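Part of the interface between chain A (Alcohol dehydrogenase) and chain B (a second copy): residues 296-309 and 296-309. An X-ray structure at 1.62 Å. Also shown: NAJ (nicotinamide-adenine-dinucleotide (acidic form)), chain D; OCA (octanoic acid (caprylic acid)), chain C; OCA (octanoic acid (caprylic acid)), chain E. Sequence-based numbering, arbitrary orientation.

Chain A 296-309: RVISSEVSFEGSLV
Chain B 296-309: RVISSEVSFEGSLV

An exact two-fold axis pairs the 303-306 strands of the two copies antiparallel (164° between directions, axes 4.6 Å apart at closest), so each cross-chain contact between the two stretches that does not itself span the axis recurs with the chains exchanged. F304(A) lies opposite F304(B) as the hydrogen-bonded pair, each N 2.8 Å from the other's O; S303(A) faces E305(B) in the non-hydrogen-bonded pair, CA-CA 4.2 Å. G306(B) N donates to V302(A) O at 2.9 Å, extending the ladder. Both phenylalanines (chi1 m, chi2 136°) share one sheet face, F304(A) CB 4.4 Å from F304(B) CD1. On the other face S303(A) OG (chi1 p) donates to E305(A) OE2 (chi1 m, chi2 t) at 2.7 Å. After the helix, E301(A) and E301(B) are the first residues to leave helical phi/psi, at 50/53. G306(B), phi/psi -71/149, fits into the hollow beside the helix end: its CA sits 3.5 Å from V297(A) CG1 (chi1 t), and an ideal CB would lie 2.4 Å from V297(A) O, a clash. L308(B) (t, p) is the bump pointing toward chain A, its CB 3.3 Å from I298(A) O and its CD1 4.0 Å from I298(A) CD1 (chi1 p, chi2 91°). Extended E301(A) (t, t, chi3 17°) reaches across: OE2 accepts from L308(B) N at 3.0 Å, while a water joins OE1 to L308(B) O. The nicotinamide of NAJ pairs with S307(B) O and V309(B) N.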

# COMPACT_ATOMS: atom_id res chain seq x y z
N ARG A 296 19.76 17.33 0.59
CA ARG A 296 18.69 17.36 1.61
C ARG A 296 17.59 16.39 1.29
O ARG A 296 16.99 15.80 2.20
CB ARG A 296 18.07 18.76 1.73
CG ARG A 296 19.09 19.77 2.26
CD ARG A 296 18.49 21.02 2.76
NE ARG A 296 17.44 20.75 3.75
CZ ARG A 296 17.39 21.35 4.94
NH1 ARG A 296 18.33 22.22 5.27
NH2 ARG A 296 16.38 21.08 5.77
N VAL A 297 17.28 16.24 0.00
CA VAL A 297 16.27 15.26 -0.42
C VAL A 297 16.67 13.88 0.12
O VAL A 297 15.82 13.19 0.69
CB VAL A 297 16.14 15.21 -1.96
CG1 VAL A 297 15.23 14.05 -2.41
CG2 VAL A 297 15.54 16.52 -2.47
N ILE A 298 17.91 13.47 -0.10
CA ILE A 298 18.32 12.14 0.35
C ILE A 298 18.59 12.10 1.86
O ILE A 298 18.22 11.12 2.52
CB ILE A 298 19.46 11.53 -0.53
CG1 ILE A 298 20.80 12.20 -0.27
CG2 ILE A 298 19.09 11.62 -2.01
CD1 ILE A 298 21.65 11.53 0.82
N SER A 299 19.21 13.14 2.44
CA SER A 299 19.60 12.99 3.86
C SER A 299 18.38 12.97 4.79
O SER A 299 18.45 12.33 5.84
CB SER A 299 20.64 14.02 4.30
OG SER A 299 20.10 15.29 4.13
N SER A 300 17.30 13.65 4.41
CA SER A 300 16.03 13.60 5.13
C SER A 300 15.10 12.51 4.59
O SER A 300 14.08 12.23 5.22
CB SER A 300 15.31 14.96 5.00
OG SER A 300 15.94 15.91 5.80
N GLU A 301 15.45 11.92 3.44
CA GLU A 301 14.58 10.97 2.71
C GLU A 301 13.15 11.50 2.51
O GLU A 301 12.14 10.86 2.89
CB GLU A 301 14.58 9.58 3.37
CG GLU A 301 14.35 8.50 2.32
CD GLU A 301 14.43 7.06 2.81
OE1 GLU A 301 14.36 6.81 4.03
OE2 GLU A 301 14.52 6.17 1.91
N VAL A 302 13.05 12.71 1.95
CA VAL A 302 11.78 13.33 1.72
C VAL A 302 11.29 13.17 0.28
O VAL A 302 12.06 12.82 -0.62
CB VAL A 302 11.77 14.83 2.06
CG1 VAL A 302 11.98 15.03 3.56
CG2 VAL A 302 12.87 15.54 1.31
N SER A 303 10.00 13.45 0.07
CA SER A 303 9.43 13.37 -1.26
C SER A 303 8.58 14.60 -1.52
O SER A 303 8.05 15.23 -0.59
CB SER A 303 8.59 12.11 -1.42
OG SER A 303 7.54 12.10 -0.48
N PHE A 304 8.42 14.88 -2.79
CA PHE A 304 7.62 15.98 -3.28
C PHE A 304 6.66 15.38 -4.28
O PHE A 304 7.10 14.76 -5.26
CB PHE A 304 8.49 17.03 -3.99
CG PHE A 304 9.65 17.54 -3.17
CD1 PHE A 304 10.90 17.69 -3.74
CD2 PHE A 304 9.50 17.86 -1.83
CE1 PHE A 304 11.97 18.16 -2.98
CE2 PHE A 304 10.57 18.32 -1.06
CZ PHE A 304 11.80 18.45 -1.63
N GLU A 305 5.35 15.51 -4.03
CA GLU A 305 4.36 14.69 -4.76
C GLU A 305 3.27 15.60 -5.30
O GLU A 305 2.52 16.17 -4.50
CB GLU A 305 3.72 13.64 -3.82
CG GLU A 305 4.79 12.72 -3.20
CD GLU A 305 4.26 11.79 -2.14
OE1 GLU A 305 3.15 11.28 -2.29
OE2 GLU A 305 5.01 11.57 -1.18
N GLY A 306 3.13 15.68 -6.62
CA GLY A 306 2.06 16.42 -7.25
C GLY A 306 0.72 15.71 -7.05
O GLY A 306 0.67 14.47 -6.95
N SER A 307 -0.33 16.50 -6.98
CA SER A 307 -1.69 15.99 -6.96
C SER A 307 -2.51 16.79 -7.92
O SER A 307 -2.42 18.03 -7.94
CB SER A 307 -2.23 16.04 -5.51
OG SER A 307 -3.36 15.16 -5.39
N LEU A 308 -3.32 16.09 -8.71
CA LEU A 308 -4.04 16.70 -9.80
C LEU A 308 -5.53 16.41 -9.72
O LEU A 308 -5.96 15.26 -9.94
CB LEU A 308 -3.44 16.20 -11.13
CG LEU A 308 -4.18 16.64 -12.41
CD1 LEU A 308 -4.07 18.17 -12.61
CD2 LEU A 308 -3.64 15.89 -13.65
N VAL A 309 -6.33 17.45 -9.44
CA VAL A 309 -7.78 17.34 -9.39
C VAL A 309 -8.14 16.03 -8.70
O VAL A 309 -7.69 15.80 -7.57
CB VAL A 309 -8.46 17.61 -10.78
CG1 VAL A 309 -9.96 17.91 -10.63
CG2 VAL A 309 -7.79 18.83 -11.49
N ARG B 296 4.18 21.84 -14.01
CA ARG B 296 4.46 20.51 -14.59
C ARG B 296 4.30 19.42 -13.57
O ARG B 296 3.86 18.31 -13.89
CB ARG B 296 5.88 20.42 -15.17
CG ARG B 296 6.05 21.36 -16.36
CD ARG B 296 7.23 21.06 -17.18
NE ARG B 296 7.26 19.66 -17.60
CZ ARG B 296 7.44 19.27 -18.86
NH1 ARG B 296 7.60 20.18 -19.81
NH2 ARG B 296 7.48 17.97 -19.16
N VAL B 297 4.69 19.71 -12.33
CA VAL B 297 4.52 18.74 -11.24
C VAL B 297 3.04 18.35 -11.17
O VAL B 297 2.72 17.15 -11.09
CB VAL B 297 4.97 19.32 -9.88
CG1 VAL B 297 4.60 18.39 -8.71
CG2 VAL B 297 6.49 19.51 -9.88
N ILE B 298 2.14 19.32 -11.14
CA ILE B 298 0.72 19.00 -11.02
C ILE B 298 0.13 18.52 -12.36
O ILE B 298 -0.68 17.57 -12.36
CB ILE B 298 -0.10 20.13 -10.32
CG1 ILE B 298 -0.30 21.34 -11.23
CG2 ILE B 298 0.57 20.54 -9.02
CD1 ILE B 298 -1.57 21.31 -12.08
N SER B 299 0.50 19.11 -13.49
CA SER B 299 -0.21 18.72 -14.73
C SER B 299 0.12 17.29 -15.16
O SER B 299 -0.74 16.65 -15.77
CB SER B 299 -0.00 19.73 -15.87
OG SER B 299 1.35 19.80 -16.16
N SER B 300 1.33 16.81 -14.85
CA SER B 300 1.71 15.42 -15.08
C SER B 300 1.43 14.54 -13.87
O SER B 300 1.54 13.31 -13.97
CB SER B 300 3.23 15.36 -15.39
OG SER B 300 3.47 15.83 -16.69
N GLU B 301 1.10 15.15 -12.72
CA GLU B 301 0.95 14.45 -11.42
C GLU B 301 2.17 13.55 -11.10
O GLU B 301 2.03 12.33 -10.84
CB GLU B 301 -0.36 13.68 -11.34
CG GLU B 301 -0.84 13.60 -9.89
CD GLU B 301 -2.20 12.95 -9.67
OE1 GLU B 301 -2.71 12.25 -10.57
OE2 GLU B 301 -2.72 13.13 -8.53
N VAL B 302 3.36 14.14 -11.16
CA VAL B 302 4.57 13.41 -10.88
C VAL B 302 5.09 13.62 -9.47
O VAL B 302 4.68 14.55 -8.76
CB VAL B 302 5.71 13.76 -11.86
CG1 VAL B 302 5.35 13.31 -13.28
CG2 VAL B 302 5.95 15.25 -11.87
N SER B 303 6.02 12.76 -9.05
CA SER B 303 6.61 12.87 -7.74
C SER B 303 8.11 12.71 -7.84
O SER B 303 8.64 12.07 -8.77
CB SER B 303 6.04 11.82 -6.78
OG SER B 303 6.29 10.53 -7.28
N PHE B 304 8.78 13.26 -6.85
CA PHE B 304 10.23 13.20 -6.73
C PHE B 304 10.49 12.68 -5.34
O PHE B 304 10.04 13.27 -4.35
CB PHE B 304 10.85 14.61 -6.86
CG PHE B 304 10.46 15.35 -8.11
CD1 PHE B 304 10.12 16.69 -8.05
CD2 PHE B 304 10.42 14.73 -9.34
CE1 PHE B 304 9.75 17.38 -9.20
CE2 PHE B 304 10.04 15.40 -10.50
CZ PHE B 304 9.70 16.71 -10.43
N GLU B 305 11.18 11.53 -5.24
CA GLU B 305 11.21 10.78 -3.97
C GLU B 305 12.64 10.44 -3.63
O GLU B 305 13.27 9.65 -4.35
CB GLU B 305 10.40 9.46 -4.10
CG GLU B 305 8.94 9.74 -4.50
CD GLU B 305 8.14 8.50 -4.82
OE1 GLU B 305 8.32 7.49 -4.14
OE2 GLU B 305 7.32 8.59 -5.73
N GLY B 306 13.15 10.96 -2.51
CA GLY B 306 14.47 10.62 -2.02
C GLY B 306 14.50 9.20 -1.49
O GLY B 306 13.48 8.68 -0.99
N SER B 307 15.66 8.57 -1.61
CA SER B 307 15.91 7.27 -1.01
C SER B 307 17.24 7.31 -0.34
O SER B 307 18.22 7.82 -0.92
CB SER B 307 15.81 6.18 -2.11
OG SER B 307 15.62 4.90 -1.49
N LEU B 308 17.30 6.77 0.88
CA LEU B 308 18.47 6.90 1.71
C LEU B 308 18.94 5.53 2.20
O LEU B 308 18.28 4.89 3.04
CB LEU B 308 18.13 7.83 2.89
CG LEU B 308 19.22 7.95 3.98
CD1 LEU B 308 20.47 8.66 3.42
CD2 LEU B 308 18.68 8.71 5.22
N VAL B 309 20.12 5.11 1.71
CA VAL B 309 20.74 3.85 2.13
C VAL B 309 19.65 2.79 2.25
O VAL B 309 18.92 2.56 1.27
CB VAL B 309 21.69 4.02 3.36
CG1 VAL B 309 22.64 2.83 3.52
CG2 VAL B 309 22.55 5.32 3.21
PA NAJ D . 29.76 6.38 -9.46
O1A NAJ D . 30.80 7.49 -9.66
O2A NAJ D . 30.27 4.95 -9.36
O5B NAJ D . 28.72 6.33 -10.62
C5B NAJ D . 28.17 7.49 -11.25
C4B NAJ D . 27.75 7.05 -12.64
O4B NAJ D . 27.10 8.13 -13.26
C3B NAJ D . 28.95 6.70 -13.57
O3B NAJ D . 28.78 5.42 -14.15
C2B NAJ D . 28.98 7.88 -14.52
O2B NAJ D . 29.61 7.65 -15.77
C1B NAJ D . 27.51 8.21 -14.63
N9A NAJ D . 27.26 9.56 -15.11
C8A NAJ D . 27.99 10.72 -14.93
N7A NAJ D . 27.32 11.72 -15.54
C5A NAJ D . 26.19 11.21 -16.12
C6A NAJ D . 25.17 11.76 -16.89
N6A NAJ D . 25.14 13.06 -17.24
N1A NAJ D . 24.13 10.96 -17.33
C2A NAJ D . 24.17 9.60 -17.03
N3A NAJ D . 25.15 9.05 -16.30
C4A NAJ D . 26.16 9.85 -15.84
O3 NAJ D . 28.96 6.82 -8.15
PN NAJ D . 28.25 5.89 -7.04
O1N NAJ D . 29.24 5.55 -6.01
O2N NAJ D . 27.45 4.87 -7.76
O5D NAJ D . 27.27 6.97 -6.40
C5D NAJ D . 26.19 7.48 -7.19
C4D NAJ D . 25.53 8.69 -6.51
O4D NAJ D . 24.82 8.19 -5.35
C3D NAJ D . 26.54 9.68 -5.91
O3D NAJ D . 25.95 10.97 -5.96
C2D NAJ D . 26.72 9.22 -4.48
O2D NAJ D . 27.23 10.19 -3.61
C1D NAJ D . 25.27 8.87 -4.18
N1N NAJ D . 25.01 8.02 -3.00
C2N NAJ D . 23.74 8.13 -2.47
C3N NAJ D . 23.38 7.29 -1.44
C7N NAJ D . 22.01 7.48 -0.84
O7N NAJ D . 21.75 6.73 0.22
N7N NAJ D . 21.13 8.34 -1.31
C4N NAJ D . 24.24 6.27 -0.93
C5N NAJ D . 25.46 6.08 -1.61
C6N NAJ D . 25.81 6.94 -2.64
C1 OCA C . 26.27 7.04 1.53
C2 OCA C . 25.57 8.35 1.88
C3 OCA C . 24.91 8.24 3.26
C4 OCA C . 24.66 9.59 3.92
C5 OCA C . 23.89 9.36 5.22
C6 OCA C . 23.06 10.58 5.61
C7 OCA C . 22.51 10.39 7.03
C8 OCA C . 21.21 11.15 7.28
O1 OCA C . 27.11 7.04 0.56
O2 OCA C . 26.06 6.02 2.23
C1 OCA E . -7.76 23.24 -11.91
C2 OCA E . -6.44 22.95 -12.61
C3 OCA E . -6.59 21.73 -13.54
C4 OCA E . -5.54 21.69 -14.64
C5 OCA E . -5.71 20.38 -15.42
C6 OCA E . -4.41 19.94 -16.08
C7 OCA E . -4.68 18.77 -17.03
C8 OCA E . -3.48 17.85 -17.22
O1 OCA E . -7.91 24.37 -11.33
O2 OCA E . -8.69 22.40 -11.97
O HOH W 1 16.29 4.85 4.91
O HOH W 2 -5.53 12.75 -10.95